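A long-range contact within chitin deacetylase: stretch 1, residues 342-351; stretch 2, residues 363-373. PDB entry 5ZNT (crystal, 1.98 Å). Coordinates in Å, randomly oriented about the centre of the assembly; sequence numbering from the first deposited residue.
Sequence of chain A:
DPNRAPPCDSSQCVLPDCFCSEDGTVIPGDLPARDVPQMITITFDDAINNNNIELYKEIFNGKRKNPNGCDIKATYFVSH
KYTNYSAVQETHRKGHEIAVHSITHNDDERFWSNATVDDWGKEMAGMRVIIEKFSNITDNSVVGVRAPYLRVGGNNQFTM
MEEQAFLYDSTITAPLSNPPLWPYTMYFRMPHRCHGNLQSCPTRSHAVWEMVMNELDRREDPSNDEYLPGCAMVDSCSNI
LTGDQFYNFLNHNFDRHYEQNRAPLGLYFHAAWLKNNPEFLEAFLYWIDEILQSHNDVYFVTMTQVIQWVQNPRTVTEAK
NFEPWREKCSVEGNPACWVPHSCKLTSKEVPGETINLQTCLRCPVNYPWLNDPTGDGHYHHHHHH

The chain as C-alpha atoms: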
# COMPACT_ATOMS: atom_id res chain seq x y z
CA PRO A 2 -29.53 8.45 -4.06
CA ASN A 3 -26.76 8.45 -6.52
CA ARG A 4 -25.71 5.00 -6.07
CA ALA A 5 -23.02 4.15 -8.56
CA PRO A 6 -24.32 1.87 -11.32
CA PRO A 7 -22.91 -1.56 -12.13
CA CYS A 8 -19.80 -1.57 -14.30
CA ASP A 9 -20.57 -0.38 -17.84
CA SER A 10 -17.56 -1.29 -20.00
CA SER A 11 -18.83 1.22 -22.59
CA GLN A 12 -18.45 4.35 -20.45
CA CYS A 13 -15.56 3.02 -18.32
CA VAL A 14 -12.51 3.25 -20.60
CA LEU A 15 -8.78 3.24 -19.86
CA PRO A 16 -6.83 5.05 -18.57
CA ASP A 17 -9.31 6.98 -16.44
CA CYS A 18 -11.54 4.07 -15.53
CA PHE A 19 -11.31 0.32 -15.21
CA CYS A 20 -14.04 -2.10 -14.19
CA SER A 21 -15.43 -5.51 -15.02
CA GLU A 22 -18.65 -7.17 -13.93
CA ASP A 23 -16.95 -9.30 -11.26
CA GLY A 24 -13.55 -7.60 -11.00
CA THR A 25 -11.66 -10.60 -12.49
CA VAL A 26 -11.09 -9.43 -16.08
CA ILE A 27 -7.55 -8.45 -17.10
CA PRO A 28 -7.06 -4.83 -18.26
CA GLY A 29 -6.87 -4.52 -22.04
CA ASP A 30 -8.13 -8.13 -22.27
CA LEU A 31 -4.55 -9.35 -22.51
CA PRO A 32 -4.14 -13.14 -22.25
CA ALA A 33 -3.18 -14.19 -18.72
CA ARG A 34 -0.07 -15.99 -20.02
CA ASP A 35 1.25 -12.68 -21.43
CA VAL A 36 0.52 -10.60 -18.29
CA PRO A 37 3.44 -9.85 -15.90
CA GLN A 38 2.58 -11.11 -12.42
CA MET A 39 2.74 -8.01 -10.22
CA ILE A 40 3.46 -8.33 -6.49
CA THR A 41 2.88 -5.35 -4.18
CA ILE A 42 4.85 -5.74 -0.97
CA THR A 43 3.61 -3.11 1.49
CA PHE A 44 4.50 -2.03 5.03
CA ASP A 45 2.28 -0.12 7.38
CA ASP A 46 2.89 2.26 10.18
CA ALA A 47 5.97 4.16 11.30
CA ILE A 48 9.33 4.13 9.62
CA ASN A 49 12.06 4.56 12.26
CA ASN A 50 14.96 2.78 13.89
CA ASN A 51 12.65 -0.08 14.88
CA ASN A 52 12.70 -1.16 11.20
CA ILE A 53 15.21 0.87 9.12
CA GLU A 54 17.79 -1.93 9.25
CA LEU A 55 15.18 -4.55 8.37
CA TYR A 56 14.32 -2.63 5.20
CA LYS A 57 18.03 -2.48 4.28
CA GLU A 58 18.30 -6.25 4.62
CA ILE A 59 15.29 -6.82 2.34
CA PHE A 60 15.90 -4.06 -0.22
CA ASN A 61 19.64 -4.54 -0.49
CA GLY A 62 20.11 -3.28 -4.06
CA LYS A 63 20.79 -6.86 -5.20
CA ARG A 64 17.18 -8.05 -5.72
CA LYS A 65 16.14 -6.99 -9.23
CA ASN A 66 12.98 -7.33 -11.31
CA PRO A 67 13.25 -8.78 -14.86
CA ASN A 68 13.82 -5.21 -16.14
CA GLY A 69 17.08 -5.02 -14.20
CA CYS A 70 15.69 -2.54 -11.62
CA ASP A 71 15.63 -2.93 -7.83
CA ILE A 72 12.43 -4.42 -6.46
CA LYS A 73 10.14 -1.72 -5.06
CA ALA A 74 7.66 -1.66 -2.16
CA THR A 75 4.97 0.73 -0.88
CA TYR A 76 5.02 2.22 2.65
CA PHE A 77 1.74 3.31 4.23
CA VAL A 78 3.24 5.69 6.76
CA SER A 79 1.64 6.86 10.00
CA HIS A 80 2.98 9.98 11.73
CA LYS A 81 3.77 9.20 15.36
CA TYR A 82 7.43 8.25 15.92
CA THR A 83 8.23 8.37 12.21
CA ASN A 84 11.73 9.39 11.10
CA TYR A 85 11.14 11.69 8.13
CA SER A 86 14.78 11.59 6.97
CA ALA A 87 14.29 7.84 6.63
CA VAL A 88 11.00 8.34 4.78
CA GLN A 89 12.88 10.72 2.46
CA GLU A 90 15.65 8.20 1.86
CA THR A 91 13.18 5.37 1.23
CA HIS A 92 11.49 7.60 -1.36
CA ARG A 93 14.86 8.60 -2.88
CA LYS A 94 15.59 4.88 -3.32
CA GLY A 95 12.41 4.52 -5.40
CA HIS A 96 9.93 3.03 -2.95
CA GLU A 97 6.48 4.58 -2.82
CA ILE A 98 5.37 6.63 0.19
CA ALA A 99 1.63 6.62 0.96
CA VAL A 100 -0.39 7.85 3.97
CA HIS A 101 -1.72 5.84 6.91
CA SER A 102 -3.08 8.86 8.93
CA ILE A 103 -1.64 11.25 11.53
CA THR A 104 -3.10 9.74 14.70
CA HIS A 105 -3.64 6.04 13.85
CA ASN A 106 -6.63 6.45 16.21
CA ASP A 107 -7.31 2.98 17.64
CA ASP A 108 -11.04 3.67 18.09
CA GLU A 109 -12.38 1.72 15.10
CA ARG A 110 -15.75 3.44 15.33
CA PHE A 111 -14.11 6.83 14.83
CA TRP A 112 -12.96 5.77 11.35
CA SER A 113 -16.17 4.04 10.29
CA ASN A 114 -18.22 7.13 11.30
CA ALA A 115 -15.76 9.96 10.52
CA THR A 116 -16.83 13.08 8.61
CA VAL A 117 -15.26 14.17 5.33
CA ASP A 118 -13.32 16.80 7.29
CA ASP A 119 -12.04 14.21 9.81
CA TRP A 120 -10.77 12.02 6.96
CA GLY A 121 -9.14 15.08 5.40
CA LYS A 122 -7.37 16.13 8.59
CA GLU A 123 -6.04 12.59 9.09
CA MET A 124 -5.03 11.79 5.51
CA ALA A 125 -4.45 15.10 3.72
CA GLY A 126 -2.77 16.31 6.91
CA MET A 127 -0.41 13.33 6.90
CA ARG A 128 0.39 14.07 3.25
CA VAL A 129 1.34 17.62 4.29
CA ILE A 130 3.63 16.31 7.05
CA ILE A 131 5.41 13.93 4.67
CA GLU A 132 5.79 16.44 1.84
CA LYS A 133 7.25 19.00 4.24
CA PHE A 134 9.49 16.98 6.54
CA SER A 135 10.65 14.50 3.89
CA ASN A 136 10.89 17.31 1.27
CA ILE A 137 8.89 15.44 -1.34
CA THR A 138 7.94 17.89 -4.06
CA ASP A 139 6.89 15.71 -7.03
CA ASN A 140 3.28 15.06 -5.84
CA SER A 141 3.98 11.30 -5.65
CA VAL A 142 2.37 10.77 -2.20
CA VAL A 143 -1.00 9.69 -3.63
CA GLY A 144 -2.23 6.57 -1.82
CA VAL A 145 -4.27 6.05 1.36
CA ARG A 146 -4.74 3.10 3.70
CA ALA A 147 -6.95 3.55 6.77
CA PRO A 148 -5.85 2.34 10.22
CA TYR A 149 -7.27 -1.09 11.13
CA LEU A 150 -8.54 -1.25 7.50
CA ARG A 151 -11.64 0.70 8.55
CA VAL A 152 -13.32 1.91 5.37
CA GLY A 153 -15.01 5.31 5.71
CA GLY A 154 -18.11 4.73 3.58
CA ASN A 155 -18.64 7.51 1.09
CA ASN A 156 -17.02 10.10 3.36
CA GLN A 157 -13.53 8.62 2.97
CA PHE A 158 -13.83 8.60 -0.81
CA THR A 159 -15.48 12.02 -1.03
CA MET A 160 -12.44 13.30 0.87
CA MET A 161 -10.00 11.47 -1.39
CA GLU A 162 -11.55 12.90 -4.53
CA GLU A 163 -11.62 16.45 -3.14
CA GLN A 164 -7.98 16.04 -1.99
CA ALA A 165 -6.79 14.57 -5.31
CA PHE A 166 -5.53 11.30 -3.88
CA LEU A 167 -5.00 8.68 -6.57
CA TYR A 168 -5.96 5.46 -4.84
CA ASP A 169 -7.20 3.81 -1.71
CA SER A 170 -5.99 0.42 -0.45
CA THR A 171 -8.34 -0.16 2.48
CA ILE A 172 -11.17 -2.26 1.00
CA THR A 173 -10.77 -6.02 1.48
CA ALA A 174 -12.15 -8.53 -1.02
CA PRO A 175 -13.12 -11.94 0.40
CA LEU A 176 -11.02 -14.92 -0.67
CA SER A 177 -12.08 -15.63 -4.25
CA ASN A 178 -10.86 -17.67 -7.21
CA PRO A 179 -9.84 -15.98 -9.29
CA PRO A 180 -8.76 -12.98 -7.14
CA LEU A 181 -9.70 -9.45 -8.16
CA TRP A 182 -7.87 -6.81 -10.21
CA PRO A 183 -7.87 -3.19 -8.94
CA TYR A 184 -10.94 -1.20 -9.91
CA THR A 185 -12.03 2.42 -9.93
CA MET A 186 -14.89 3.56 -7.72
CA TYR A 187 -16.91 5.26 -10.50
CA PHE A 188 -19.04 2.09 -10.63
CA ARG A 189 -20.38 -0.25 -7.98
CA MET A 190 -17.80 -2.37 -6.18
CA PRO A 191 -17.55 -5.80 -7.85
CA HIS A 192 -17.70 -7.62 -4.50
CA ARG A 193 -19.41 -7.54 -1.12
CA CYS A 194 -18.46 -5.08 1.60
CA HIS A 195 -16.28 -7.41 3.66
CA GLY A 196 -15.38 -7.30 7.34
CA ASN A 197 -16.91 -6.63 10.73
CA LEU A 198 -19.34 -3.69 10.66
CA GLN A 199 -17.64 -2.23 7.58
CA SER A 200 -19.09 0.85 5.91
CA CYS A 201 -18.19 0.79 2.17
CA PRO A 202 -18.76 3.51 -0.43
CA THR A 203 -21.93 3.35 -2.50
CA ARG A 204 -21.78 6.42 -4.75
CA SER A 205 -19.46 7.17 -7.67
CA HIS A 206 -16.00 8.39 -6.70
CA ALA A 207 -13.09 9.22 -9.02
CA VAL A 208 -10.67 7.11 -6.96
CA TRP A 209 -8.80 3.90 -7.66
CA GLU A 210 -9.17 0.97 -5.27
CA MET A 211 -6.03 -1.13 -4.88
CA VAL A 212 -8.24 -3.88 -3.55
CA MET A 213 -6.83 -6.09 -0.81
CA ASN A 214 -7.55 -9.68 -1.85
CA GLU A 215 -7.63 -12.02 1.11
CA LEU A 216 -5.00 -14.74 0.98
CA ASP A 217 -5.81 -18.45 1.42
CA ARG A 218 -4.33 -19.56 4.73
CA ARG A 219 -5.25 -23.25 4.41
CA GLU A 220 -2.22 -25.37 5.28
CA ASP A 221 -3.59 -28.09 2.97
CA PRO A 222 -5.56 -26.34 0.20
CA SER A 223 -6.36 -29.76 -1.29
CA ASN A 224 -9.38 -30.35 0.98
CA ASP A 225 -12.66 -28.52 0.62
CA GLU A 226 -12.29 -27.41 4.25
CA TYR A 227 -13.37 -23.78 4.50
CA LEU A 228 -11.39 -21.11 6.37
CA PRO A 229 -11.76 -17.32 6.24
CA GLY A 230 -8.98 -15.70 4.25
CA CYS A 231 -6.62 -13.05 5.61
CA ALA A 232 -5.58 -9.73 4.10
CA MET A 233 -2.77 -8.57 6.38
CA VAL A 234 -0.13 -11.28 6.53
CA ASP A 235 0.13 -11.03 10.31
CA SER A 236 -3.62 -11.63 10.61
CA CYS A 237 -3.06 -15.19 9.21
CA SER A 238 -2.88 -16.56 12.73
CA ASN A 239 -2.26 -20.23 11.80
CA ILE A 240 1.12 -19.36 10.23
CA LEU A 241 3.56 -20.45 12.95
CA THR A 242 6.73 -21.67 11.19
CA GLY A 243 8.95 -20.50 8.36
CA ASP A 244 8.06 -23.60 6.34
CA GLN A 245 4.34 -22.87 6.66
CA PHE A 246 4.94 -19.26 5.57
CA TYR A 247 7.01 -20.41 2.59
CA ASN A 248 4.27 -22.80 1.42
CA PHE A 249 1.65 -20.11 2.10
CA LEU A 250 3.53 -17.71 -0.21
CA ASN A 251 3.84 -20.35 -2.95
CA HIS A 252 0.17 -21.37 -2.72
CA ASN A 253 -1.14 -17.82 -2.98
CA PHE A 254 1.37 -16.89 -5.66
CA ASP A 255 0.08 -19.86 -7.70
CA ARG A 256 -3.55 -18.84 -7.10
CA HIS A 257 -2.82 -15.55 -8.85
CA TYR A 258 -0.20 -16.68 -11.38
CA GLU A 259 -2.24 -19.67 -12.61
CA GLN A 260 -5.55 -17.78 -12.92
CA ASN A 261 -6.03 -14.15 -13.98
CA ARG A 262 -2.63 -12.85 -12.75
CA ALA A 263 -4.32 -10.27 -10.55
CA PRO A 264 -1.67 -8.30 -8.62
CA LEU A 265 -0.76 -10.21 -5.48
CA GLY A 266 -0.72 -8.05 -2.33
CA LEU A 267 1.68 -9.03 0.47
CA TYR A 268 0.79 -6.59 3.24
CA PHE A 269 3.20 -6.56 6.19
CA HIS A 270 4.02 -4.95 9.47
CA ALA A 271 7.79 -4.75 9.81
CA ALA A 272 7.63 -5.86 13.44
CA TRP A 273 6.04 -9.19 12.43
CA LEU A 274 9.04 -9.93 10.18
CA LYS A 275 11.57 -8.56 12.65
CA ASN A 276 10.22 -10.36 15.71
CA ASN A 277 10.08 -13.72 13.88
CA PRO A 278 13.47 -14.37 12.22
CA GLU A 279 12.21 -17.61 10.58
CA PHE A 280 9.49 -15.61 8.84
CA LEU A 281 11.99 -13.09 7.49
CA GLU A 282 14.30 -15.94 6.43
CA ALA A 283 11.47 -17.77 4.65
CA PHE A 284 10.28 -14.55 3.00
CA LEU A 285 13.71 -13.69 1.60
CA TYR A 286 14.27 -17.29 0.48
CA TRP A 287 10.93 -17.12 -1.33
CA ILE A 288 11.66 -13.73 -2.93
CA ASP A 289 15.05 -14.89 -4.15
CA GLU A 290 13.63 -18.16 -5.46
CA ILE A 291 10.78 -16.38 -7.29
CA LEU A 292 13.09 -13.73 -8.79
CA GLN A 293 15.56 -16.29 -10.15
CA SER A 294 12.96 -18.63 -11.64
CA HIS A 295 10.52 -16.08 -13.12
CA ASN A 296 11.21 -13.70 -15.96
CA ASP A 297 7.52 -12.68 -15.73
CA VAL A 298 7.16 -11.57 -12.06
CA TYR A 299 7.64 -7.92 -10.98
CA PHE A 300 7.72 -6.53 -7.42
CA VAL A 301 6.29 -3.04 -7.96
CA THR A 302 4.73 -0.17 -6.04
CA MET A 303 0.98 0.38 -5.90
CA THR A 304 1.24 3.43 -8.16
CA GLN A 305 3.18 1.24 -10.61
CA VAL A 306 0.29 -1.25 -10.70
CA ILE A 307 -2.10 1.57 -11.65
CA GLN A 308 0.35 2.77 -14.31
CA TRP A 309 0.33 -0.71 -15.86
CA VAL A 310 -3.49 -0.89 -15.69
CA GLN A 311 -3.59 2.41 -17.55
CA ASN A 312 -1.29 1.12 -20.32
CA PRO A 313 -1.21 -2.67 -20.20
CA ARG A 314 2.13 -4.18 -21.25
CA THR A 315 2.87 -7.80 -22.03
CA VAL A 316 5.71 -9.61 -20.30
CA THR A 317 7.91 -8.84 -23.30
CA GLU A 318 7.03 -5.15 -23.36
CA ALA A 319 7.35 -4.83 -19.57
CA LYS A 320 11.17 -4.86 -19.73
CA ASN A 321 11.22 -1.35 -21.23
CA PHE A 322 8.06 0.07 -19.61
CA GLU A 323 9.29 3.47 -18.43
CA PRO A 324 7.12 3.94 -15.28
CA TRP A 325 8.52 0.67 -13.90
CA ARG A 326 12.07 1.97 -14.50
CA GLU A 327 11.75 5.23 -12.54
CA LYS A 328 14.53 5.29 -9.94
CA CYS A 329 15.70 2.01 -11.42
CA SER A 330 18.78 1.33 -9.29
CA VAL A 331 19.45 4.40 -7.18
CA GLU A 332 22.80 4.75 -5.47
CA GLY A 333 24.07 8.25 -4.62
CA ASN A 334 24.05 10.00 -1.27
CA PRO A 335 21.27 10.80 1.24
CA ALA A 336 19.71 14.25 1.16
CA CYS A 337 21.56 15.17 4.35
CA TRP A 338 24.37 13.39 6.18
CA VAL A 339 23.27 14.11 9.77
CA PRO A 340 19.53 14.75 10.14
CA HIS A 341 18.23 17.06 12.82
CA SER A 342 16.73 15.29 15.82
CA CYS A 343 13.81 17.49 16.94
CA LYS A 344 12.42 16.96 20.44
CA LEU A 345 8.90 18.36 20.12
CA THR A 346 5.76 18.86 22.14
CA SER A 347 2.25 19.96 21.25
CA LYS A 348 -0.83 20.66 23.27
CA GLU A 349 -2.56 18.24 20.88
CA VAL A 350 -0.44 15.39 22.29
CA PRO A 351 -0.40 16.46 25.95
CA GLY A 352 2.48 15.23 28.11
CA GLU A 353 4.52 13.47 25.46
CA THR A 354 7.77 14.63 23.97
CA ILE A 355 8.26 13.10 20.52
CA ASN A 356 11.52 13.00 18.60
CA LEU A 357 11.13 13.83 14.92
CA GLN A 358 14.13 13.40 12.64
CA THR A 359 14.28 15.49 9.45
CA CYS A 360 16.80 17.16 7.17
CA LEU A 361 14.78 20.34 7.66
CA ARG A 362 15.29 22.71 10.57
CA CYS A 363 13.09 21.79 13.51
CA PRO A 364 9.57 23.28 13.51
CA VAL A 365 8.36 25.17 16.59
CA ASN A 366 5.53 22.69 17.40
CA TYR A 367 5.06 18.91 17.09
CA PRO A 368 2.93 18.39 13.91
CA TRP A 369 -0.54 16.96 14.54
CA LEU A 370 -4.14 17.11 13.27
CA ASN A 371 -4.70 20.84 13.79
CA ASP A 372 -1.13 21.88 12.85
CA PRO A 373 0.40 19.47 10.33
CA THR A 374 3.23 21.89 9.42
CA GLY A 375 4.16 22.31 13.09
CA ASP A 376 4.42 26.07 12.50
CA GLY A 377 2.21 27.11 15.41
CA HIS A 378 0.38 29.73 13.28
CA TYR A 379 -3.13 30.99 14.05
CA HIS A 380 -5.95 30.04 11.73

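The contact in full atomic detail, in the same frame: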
# COMPACT_ATOMS: atom_id res chain seq x y z
N SER A 342 17.56 16.06 14.90
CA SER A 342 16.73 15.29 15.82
C SER A 342 15.92 16.29 16.65
O SER A 342 16.44 16.89 17.59
CB SER A 342 17.58 14.40 16.71
OG SER A 342 16.74 13.63 17.57
N CYS A 343 14.64 16.46 16.32
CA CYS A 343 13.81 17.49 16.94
C CYS A 343 12.99 16.89 18.08
O CYS A 343 12.17 15.99 17.85
CB CYS A 343 12.89 18.13 15.89
SG CYS A 343 13.78 18.64 14.42
N LYS A 344 13.18 17.38 19.28
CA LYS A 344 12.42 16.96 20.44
C LYS A 344 11.22 17.91 20.55
O LYS A 344 11.39 18.99 20.87
CB LYS A 344 13.25 16.90 21.70
CG LYS A 344 12.42 16.51 22.90
CD LYS A 344 13.12 16.16 24.24
CE LYS A 344 14.21 15.12 24.13
NZ LYS A 344 13.76 13.72 24.00
N LEU A 345 10.01 17.45 20.29
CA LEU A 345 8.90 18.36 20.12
C LEU A 345 7.76 17.99 21.04
O LEU A 345 7.58 16.83 21.43
CB LEU A 345 8.43 18.35 18.65
CG LEU A 345 9.49 18.69 17.60
CD1 LEU A 345 8.98 18.31 16.18
CD2 LEU A 345 9.85 20.16 17.67
N THR A 346 6.99 19.01 21.40
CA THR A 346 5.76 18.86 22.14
C THR A 346 4.64 19.58 21.40
O THR A 346 4.88 20.42 20.53
CB THR A 346 5.89 19.42 23.57
OG1 THR A 346 6.19 20.83 23.54
CG2 THR A 346 7.00 18.65 24.36
N SER A 347 3.42 19.28 21.79
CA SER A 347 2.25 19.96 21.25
C SER A 347 1.13 19.76 22.23
O SER A 347 0.97 18.67 22.79
CB SER A 347 1.82 19.40 19.89
OG SER A 347 0.51 19.86 19.60
N LYS A 348 0.33 20.81 22.41
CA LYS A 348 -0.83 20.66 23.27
C LYS A 348 -1.82 19.66 22.69
O LYS A 348 -2.71 19.21 23.41
CB LYS A 348 -1.51 22.01 23.50
CG LYS A 348 -2.07 22.64 22.22
CD LYS A 348 -2.71 24.00 22.51
CE LYS A 348 -3.07 24.71 21.21
NZ LYS A 348 -3.72 26.04 21.49
N GLU A 349 -1.68 19.27 21.42
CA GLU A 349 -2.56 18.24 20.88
C GLU A 349 -2.18 16.85 21.34
O GLU A 349 -2.98 15.92 21.19
CB GLU A 349 -2.56 18.27 19.34
CG GLU A 349 -2.99 19.61 18.71
CD GLU A 349 -3.08 19.51 17.20
OE1 GLU A 349 -3.94 18.75 16.71
OE2 GLU A 349 -2.28 20.16 16.49
N VAL A 350 -0.95 16.67 21.81
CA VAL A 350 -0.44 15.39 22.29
C VAL A 350 0.06 15.63 23.72
O VAL A 350 1.28 15.60 23.98
CB VAL A 350 0.67 14.85 21.37
CG1 VAL A 350 1.09 13.46 21.79
CG2 VAL A 350 0.19 14.82 19.92
N PRO A 351 -0.83 15.92 24.65
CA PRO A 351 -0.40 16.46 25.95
C PRO A 351 0.50 15.49 26.71
O PRO A 351 0.25 14.29 26.75
CB PRO A 351 -1.73 16.72 26.68
CG PRO A 351 -2.74 15.84 25.98
CD PRO A 351 -2.29 15.78 24.54
N CYS A 363 14.20 22.23 12.68
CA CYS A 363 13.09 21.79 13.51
C CYS A 363 11.95 22.81 13.46
O CYS A 363 12.21 24.01 13.46
CB CYS A 363 13.56 21.60 14.95
SG CYS A 363 14.81 20.30 15.05
N PRO A 364 10.70 22.36 13.41
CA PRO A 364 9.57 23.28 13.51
C PRO A 364 9.39 23.70 14.97
O PRO A 364 9.99 23.11 15.87
CB PRO A 364 8.40 22.43 13.01
CG PRO A 364 8.76 21.02 13.57
CD PRO A 364 10.28 20.94 13.43
N VAL A 365 8.52 24.69 15.21
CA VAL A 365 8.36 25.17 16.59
C VAL A 365 7.43 24.29 17.43
O VAL A 365 7.48 24.35 18.67
CB VAL A 365 7.86 26.63 16.67
CG1 VAL A 365 8.81 27.57 15.90
CG2 VAL A 365 6.45 26.78 16.18
N ASN A 366 6.61 23.46 16.79
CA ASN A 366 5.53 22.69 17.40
C ASN A 366 5.59 21.26 16.84
O ASN A 366 5.98 21.07 15.69
CB ASN A 366 4.19 23.40 17.02
CG ASN A 366 2.99 22.86 17.72
OD1 ASN A 366 3.01 22.60 18.92
ND2 ASN A 366 1.91 22.67 16.97
N TYR A 367 5.19 20.27 17.63
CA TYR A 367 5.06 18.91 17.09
C TYR A 367 3.87 18.81 16.12
O TYR A 367 2.73 19.07 16.54
CB TYR A 367 4.89 17.90 18.22
CG TYR A 367 4.77 16.50 17.72
CD1 TYR A 367 5.81 15.91 16.99
CD2 TYR A 367 3.65 15.75 17.98
CE1 TYR A 367 5.71 14.61 16.53
CE2 TYR A 367 3.55 14.44 17.54
CZ TYR A 367 4.57 13.90 16.82
OH TYR A 367 4.44 12.61 16.37
N PRO A 368 4.07 18.47 14.85
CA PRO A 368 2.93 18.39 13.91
C PRO A 368 1.86 17.43 14.40
O PRO A 368 2.17 16.36 14.94
CB PRO A 368 3.56 17.89 12.61
CG PRO A 368 5.03 18.34 12.73
CD PRO A 368 5.36 18.19 14.20
N TRP A 369 0.60 17.82 14.23
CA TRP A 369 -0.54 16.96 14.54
C TRP A 369 -1.74 17.42 13.73
O TRP A 369 -1.62 18.25 12.81
CB TRP A 369 -0.81 16.93 16.05
CG TRP A 369 -1.54 15.64 16.56
CD1 TRP A 369 -2.84 15.54 16.99
CD2 TRP A 369 -0.97 14.33 16.69
NE1 TRP A 369 -3.12 14.23 17.38
CE2 TRP A 369 -1.98 13.48 17.22
CE3 TRP A 369 0.29 13.78 16.40
CZ2 TRP A 369 -1.78 12.12 17.44
CZ3 TRP A 369 0.51 12.42 16.65
CH2 TRP A 369 -0.53 11.60 17.17
N LEU A 370 -2.92 16.89 14.07
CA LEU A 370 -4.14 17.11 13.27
C LEU A 370 -4.39 18.59 12.98
O LEU A 370 -4.72 18.96 11.84
CB LEU A 370 -5.35 16.55 14.02
CG LEU A 370 -5.63 15.05 13.99
CD1 LEU A 370 -6.80 14.76 14.95
CD2 LEU A 370 -5.95 14.63 12.57
N ASN A 371 -4.35 19.43 14.00
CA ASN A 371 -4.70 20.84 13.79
C ASN A 371 -3.52 21.69 13.34
O ASN A 371 -3.70 22.87 13.07
CB ASN A 371 -5.30 21.44 15.06
CG ASN A 371 -6.66 20.84 15.40
OD1 ASN A 371 -7.36 20.33 14.53
ND2 ASN A 371 -7.03 20.91 16.67
N ASP A 372 -2.31 21.13 13.27
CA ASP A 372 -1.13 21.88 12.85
C ASP A 372 -0.16 20.92 12.18
O ASP A 372 0.90 20.57 12.74
CB ASP A 372 -0.49 22.59 14.05
CG ASP A 372 0.64 23.50 13.65
OD1 ASP A 372 0.83 23.75 12.44
OD2 ASP A 372 1.37 23.94 14.55
N PRO A 373 -0.47 20.47 10.97
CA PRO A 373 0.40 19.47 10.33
C PRO A 373 1.75 20.03 9.90
O PRO A 373 2.69 19.24 9.71
CB PRO A 373 -0.44 18.98 9.13
CG PRO A 373 -1.44 20.07 8.87
CD PRO A 373 -1.73 20.69 10.23
O HOH W 1 8.08 21.82 20.45
O HOH W 2 0.41 20.37 17.05

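How do the two backbones run past each other? Stretch 1 enters as a strand, already under way at Ser342, and later bends into a type I turn from Ser347 to Val350, closed by Val350 N donating to Ser347 O at 2.9 Å. Stretch 2 has no regular helix or strand, but it keeps company with its partner in the same order: the CA atoms of Cys343 and Cys363 lie 5.5 Å apart, those of Leu345 and Tyr367 4.9 Å, and those of Glu349 and Trp369 6.8 Å. It too ends in a type I turn, from Trp369 to Asp372, in which Asp372 N donates to Trp369 O at 3.0 Å. Midway, a single backbone hydrogen bond joins the stretches, Tyr367 N to Thr346 O at 2.9 Å and nearly straight, with an angle of 165°.

What fastens the beginning of the contact? A disulfide does, with Cys343 SG and Cys363 SG 2.1 Å apart and a chi3 of -82°, close to the relaxed value for such a bond. Both cysteines point toward the opposite stretch and both take the m rotamer. Next along the strand, the side chain of Lys344 points away and contributes nothing, whereas Leu345 turns back toward stretch 2 and is buried. Its branched, apolar side chain suits a pocket lined by prolines and an aromatic residue: Leu345 CD1 lies 3.8 Å from Pro364 CG and 4.1 Å from Pro368 CD, while Leu345 CB meets Tyr367 CB at 3.6 Å.

How does the turn of stretch 1 engage the turn of stretch 2? Glu349 reaches across with its carboxylate, and Asn371 N donates to Glu349 OE1 at 2.8 Å, so the acid caters to a backbone NH in the second turn. The same oxygen sits at the edge of the Trp369 ring, with Glu349 OE1 3.4 Å from Trp369 CD1. Beside it, Val350 covers a face of that indole: Val350 CG2 stands 3.6 Å from the centroid of the six-membered ring and 19° off its normal, a CH-pi contact well served by a compact methyl group. That methyl also approaches the edge of the Tyr367 ring, 4.1 Å from Val350 CG2 to Tyr367 CD2.

What satisfies the polar groups between these apolar patches? Ser347, small and buried, fits where its CB comes within 3.5 Å of Tyr367 O, and its OG accepts from Glu349 N at 2.9 Å within its own turn. Water 2 gathers four groups: it donates to Glu349 OE2 at 2.8 Å and to Tyr367 O at 2.7 Å, lies 2.6 Å from Ser347 OG, and accepts a weak bond from Asn366 ND2 at 2.7 Å. Asn366 starts away from stretch 1, yet the end of its side chain comes nearer, and its ND2 also donates to Asp372 OD2 at 2.8 Å. Water 1 forms a second bridge, accepting from Thr346 N and donating to Val365 O, each at 3.2 Å. Altogether the contact buries 662 Å², summed over both sides.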